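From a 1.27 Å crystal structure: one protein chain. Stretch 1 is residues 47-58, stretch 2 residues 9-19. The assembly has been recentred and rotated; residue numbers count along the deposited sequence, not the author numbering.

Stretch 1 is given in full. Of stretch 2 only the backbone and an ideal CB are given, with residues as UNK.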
# COMPACT_ATOMS: atom_id res chain seq x y z
N ARG A 47 29.44 12.46 15.01
CA ARG A 47 29.00 13.77 14.50
C ARG A 47 29.63 14.07 13.12
O ARG A 47 29.14 14.97 12.44
CB ARG A 47 29.26 14.91 15.51
CG ARG A 47 28.46 14.77 16.79
CD ARG A 47 28.46 16.01 17.67
NE ARG A 47 27.50 15.82 18.75
CZ ARG A 47 27.64 14.95 19.77
NH1 ARG A 47 28.73 14.20 19.88
NH2 ARG A 47 26.69 14.85 20.70
N GLU A 48 30.64 13.34 12.70
CA GLU A 48 31.23 13.53 11.35
C GLU A 48 30.47 12.73 10.27
O GLU A 48 30.77 12.82 9.04
CB GLU A 48 32.72 13.21 11.37
CG GLU A 48 33.51 14.28 12.17
CD GLU A 48 34.99 14.24 12.23
OE1 GLU A 48 35.53 15.04 13.01
OE2 GLU A 48 35.57 13.45 11.51
N VAL A 49 29.51 11.91 10.67
CA VAL A 49 28.71 11.06 9.76
C VAL A 49 27.33 11.67 9.59
O VAL A 49 26.64 11.89 10.60
CB VAL A 49 28.67 9.62 10.26
CG1 VAL A 49 27.73 8.79 9.45
CG2 VAL A 49 30.06 9.02 10.27
N ARG A 50 26.93 11.90 8.34
CA ARG A 50 25.57 12.40 8.04
C ARG A 50 24.78 11.44 7.17
O ARG A 50 23.58 11.64 7.00
CB ARG A 50 25.64 13.77 7.37
CG ARG A 50 26.31 14.86 8.16
CD ARG A 50 25.43 15.90 8.77
NE ARG A 50 24.65 16.65 7.81
CZ ARG A 50 25.06 17.69 7.11
NH1 ARG A 50 26.28 18.19 7.21
NH2 ARG A 50 24.21 18.24 6.29
N ALA A 51 25.40 10.38 6.68
CA ALA A 51 24.70 9.36 5.88
C ALA A 51 25.46 8.06 5.99
O ALA A 51 26.67 8.08 6.26
CB ALA A 51 24.59 9.79 4.43
N LEU A 52 24.78 6.94 5.76
CA LEU A 52 25.40 5.61 5.74
C LEU A 52 25.13 4.96 4.39
O LEU A 52 24.12 5.25 3.75
CB LEU A 52 24.84 4.78 6.88
CG LEU A 52 25.33 5.11 8.29
CD1 LEU A 52 24.62 6.33 8.84
CD2 LEU A 52 25.11 3.95 9.23
N LEU A 53 26.08 4.10 4.01
CA LEU A 53 25.97 3.32 2.76
C LEU A 53 26.27 1.86 3.15
O LEU A 53 27.34 1.61 3.72
CB LEU A 53 26.97 3.81 1.73
CG LEU A 53 27.10 3.04 0.41
CD1 LEU A 53 25.79 2.87 -0.31
CD2 LEU A 53 28.13 3.75 -0.46
N LEU A 54 25.40 0.92 2.79
CA LEU A 54 25.57 -0.51 3.09
C LEU A 54 25.66 -1.27 1.78
O LEU A 54 24.79 -1.11 0.91
CB LEU A 54 24.36 -0.96 3.94
CG LEU A 54 24.35 -2.46 4.28
CD1 LEU A 54 25.53 -2.85 5.17
CD2 LEU A 54 23.04 -2.78 4.99
N THR A 55 26.65 -2.14 1.70
CA THR A 55 26.86 -3.00 0.53
C THR A 55 27.47 -4.33 0.98
O THR A 55 27.76 -4.50 2.16
CB THR A 55 27.69 -2.26 -0.52
OG1 THR A 55 27.50 -2.91 -1.78
CG2 THR A 55 29.16 -2.16 -0.18
N GLY A 56 27.69 -5.23 0.02
CA GLY A 56 28.33 -6.52 0.30
C GLY A 56 29.66 -6.65 -0.42
O GLY A 56 29.87 -6.10 -1.51
N ALA A 57 30.52 -7.47 0.14
CA ALA A 57 31.78 -7.87 -0.50
C ALA A 57 31.56 -9.07 -1.40
O ALA A 57 30.79 -9.92 -1.07
CB ALA A 57 32.82 -8.22 0.53
N GLY A 58 32.36 -9.16 -2.45
CA GLY A 58 32.32 -10.36 -3.27
C GLY A 58 31.11 -10.40 -4.19
O GLY A 58 30.55 -9.33 -4.55
N UNK A 9 34.35 2.22 6.67
CA UNK A 9 35.26 3.27 6.17
C UNK A 9 34.42 4.56 6.08
O UNK A 9 33.34 4.53 5.61
CB UNK A 9 35.87 2.90 4.82
N UNK A 10 35.00 5.68 6.45
CA UNK A 10 34.37 6.97 6.32
C UNK A 10 34.94 7.67 5.09
O UNK A 10 36.16 7.74 4.89
CB UNK A 10 34.57 7.81 7.58
N UNK A 11 34.04 8.14 4.24
CA UNK A 11 34.40 8.97 3.06
C UNK A 11 33.59 10.26 3.21
O UNK A 11 32.33 10.20 3.18
CB UNK A 11 34.10 8.27 1.73
N UNK A 12 34.25 11.38 3.48
CA UNK A 12 33.52 12.64 3.81
C UNK A 12 32.58 12.39 4.98
O UNK A 12 32.98 12.01 6.11
CB UNK A 12 32.73 13.16 2.61
N UNK A 13 31.32 12.69 4.70
CA UNK A 13 30.22 12.57 5.67
C UNK A 13 29.50 11.23 5.62
O UNK A 13 28.44 11.10 6.23
CB UNK A 13 29.20 13.69 5.43
N UNK A 14 30.06 10.24 4.91
CA UNK A 14 29.41 8.94 4.70
C UNK A 14 30.18 7.85 5.45
O UNK A 14 31.39 7.67 5.21
CB UNK A 14 29.33 8.61 3.21
N UNK A 15 29.47 7.06 6.23
CA UNK A 15 30.03 5.81 6.77
C UNK A 15 29.62 4.69 5.80
O UNK A 15 28.45 4.40 5.70
CB UNK A 15 29.54 5.53 8.19
N UNK A 16 30.62 4.04 5.22
CA UNK A 16 30.43 2.92 4.30
C UNK A 16 30.62 1.62 5.08
O UNK A 16 31.73 1.40 5.64
CB UNK A 16 31.40 3.00 3.12
N UNK A 17 29.58 0.84 5.09
CA UNK A 17 29.55 -0.48 5.76
C UNK A 17 29.49 -1.58 4.71
O UNK A 17 28.63 -1.53 3.84
CB UNK A 17 28.36 -0.59 6.71
N UNK A 18 30.37 -2.56 4.82
CA UNK A 18 30.44 -3.65 3.84
C UNK A 18 30.32 -4.97 4.58
O UNK A 18 31.20 -5.30 5.40
CB UNK A 18 31.74 -3.60 3.03
N UNK A 19 29.28 -5.71 4.25
CA UNK A 19 29.15 -7.11 4.73
C UNK A 19 30.35 -7.90 4.18
O UNK A 19 30.58 -7.91 2.94
CB UNK A 19 27.83 -7.74 4.28

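Positions 14 to 19 run parallel to strand 51-56 and pair with it. The backbone is extended, so successive CB atoms point to alternate faces of the sheet.

Position 9 has nothing of stretch 1 within reach of its CB. An extended backbone suits many residues. It is Glu-9, making no contact here.

Position 10 points its CB toward stretch 1, 5.4 Å from Val-49 CG2. Further out lies the carboxylate of Glu-48. A long basic side chain would suit, with carbon to pass the valine and charge at its tip; lysine or arginine could do this. It is Arg-10. Its CD lies 3.8 Å from Val-49 CG2, and its NH1 forms a salt bridge of 2.5 Å with Glu-48 OE2. NH2 of Arg-10 also donates to the backbone O of position 12 at 2.9 Å.

Position 11 is out of reach of stretch 1, and many side chains would fit. It is Gln-11, which begins a type II' turn.

Position 12 points away, and its phi is positive, 54°. Glycine, asparagine or aspartate would be likely. It is Asp-12.

Position 13 has phi/psi of -92/11, which does not demand glycine. An ideal CB would lie 4.0 Å from Glu-48 O and 4.1 Å from Arg-50 CB. The ideal CB would sit at ordinary packing distance from both, so alanine or a larger residue could be placed as well as glycine. It is Gly-13. Its O accepts from Arg-50 N at 2.7 Å and from Ala-51 N at 3.2 Å. Its CA also makes a CA-H...O contact with Glu-48 O, 3.4 Å away.

Position 14 shares a face with Ala-51 and Leu-53. An apolar side chain, branched or not, would suit. It is Val-14, whose CG1 is 4.0 Å from Leu-53 CB.

Position 15 turns to the other face, its ideal CB 3.9 Å from Val-49 CG1 and 4.2 Å from Leu-52 CG. This apolar setting would take valine, isoleucine or leucine. It is Leu-15. Its backbone N donates to Ala-51 O at 3.0 Å, and its O accepts from Leu-53 N at 2.9 Å.

Position 16 lies beside Leu-53, so aliphatic residues fit. It is Val-16, with CG2 4.3 Å from Leu-53 CD2.

Position 17 has its ideal CB 3.9 Å from Leu-54 CD1, with Leu-52 on the same face. Leucine, isoleucine or methionine could bridge the two. It is Leu-17: CB packs on Leu-54 CD1 at 3.9 Å, and CD1 reaches Leu-52 CD2 at 4.2 Å.

Position 18 pairs with Thr-55, near Ala-57. Threonine, valine or serine would be reasonable. It is Thr-18. OG1 lies 3.7 Å from Thr-55 CG2, and CG2 lies 4.0 Å from Ala-57 CB.

Position 19 faces Gly-56, which has no side chain, with Leu-54 on the same face. A large apolar residue can use that room. It is Leu-19, with CD2 4.0 Å from Leu-54 CD1. Its O accepts from Ala-57 N at 2.8 Å.

Stretch 2 (9-19) ERQDGVLVLTL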
# COMPACT_ATOMS: atom_id res chain seq x y z
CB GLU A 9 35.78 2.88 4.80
CG GLU A 9 36.40 4.01 4.01
CD GLU A 9 36.52 3.73 2.53
OE1 GLU A 9 36.72 4.72 1.79
OE2 GLU A 9 36.39 2.56 2.12
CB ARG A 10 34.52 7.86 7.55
CG ARG A 10 33.69 9.13 7.46
CD ARG A 10 33.49 9.89 8.76
NE ARG A 10 34.74 10.32 9.39
CZ ARG A 10 35.37 11.46 9.17
NH1 ARG A 10 36.45 11.73 9.87
NH2 ARG A 10 34.96 12.31 8.24
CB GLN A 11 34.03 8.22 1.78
CG GLN A 11 34.72 6.89 1.63
CD GLN A 11 34.97 6.65 0.17
OE1 GLN A 11 35.09 7.59 -0.61
NE2 GLN A 11 34.99 5.40 -0.22
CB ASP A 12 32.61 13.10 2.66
CG ASP A 12 33.28 13.56 1.36
OD1 ASP A 12 34.52 13.33 1.18
OD2 ASP A 12 32.56 14.15 0.52
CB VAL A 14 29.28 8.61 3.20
CG1 VAL A 14 28.59 7.25 3.02
CG2 VAL A 14 28.53 9.70 2.47
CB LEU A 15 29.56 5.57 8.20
CG LEU A 15 30.04 4.27 8.82
CD1 LEU A 15 31.54 4.24 8.98
CD2 LEU A 15 29.40 4.05 10.17
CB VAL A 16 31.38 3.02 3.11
CG1 VAL A 16 31.06 1.87 2.15
CG2 VAL A 16 31.29 4.33 2.37
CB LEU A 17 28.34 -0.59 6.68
CG LEU A 17 28.27 0.48 7.78
CD1 LEU A 17 27.06 0.28 8.68
CD2 LEU A 17 29.57 0.55 8.61
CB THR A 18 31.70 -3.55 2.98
OG1 THR A 18 31.83 -2.26 2.42
CG2 THR A 18 31.69 -4.61 1.90
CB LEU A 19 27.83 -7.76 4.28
CG LEU A 19 26.57 -6.95 4.59
CD1 LEU A 19 25.39 -7.66 4.01
CD2 LEU A 19 26.40 -6.69 6.05
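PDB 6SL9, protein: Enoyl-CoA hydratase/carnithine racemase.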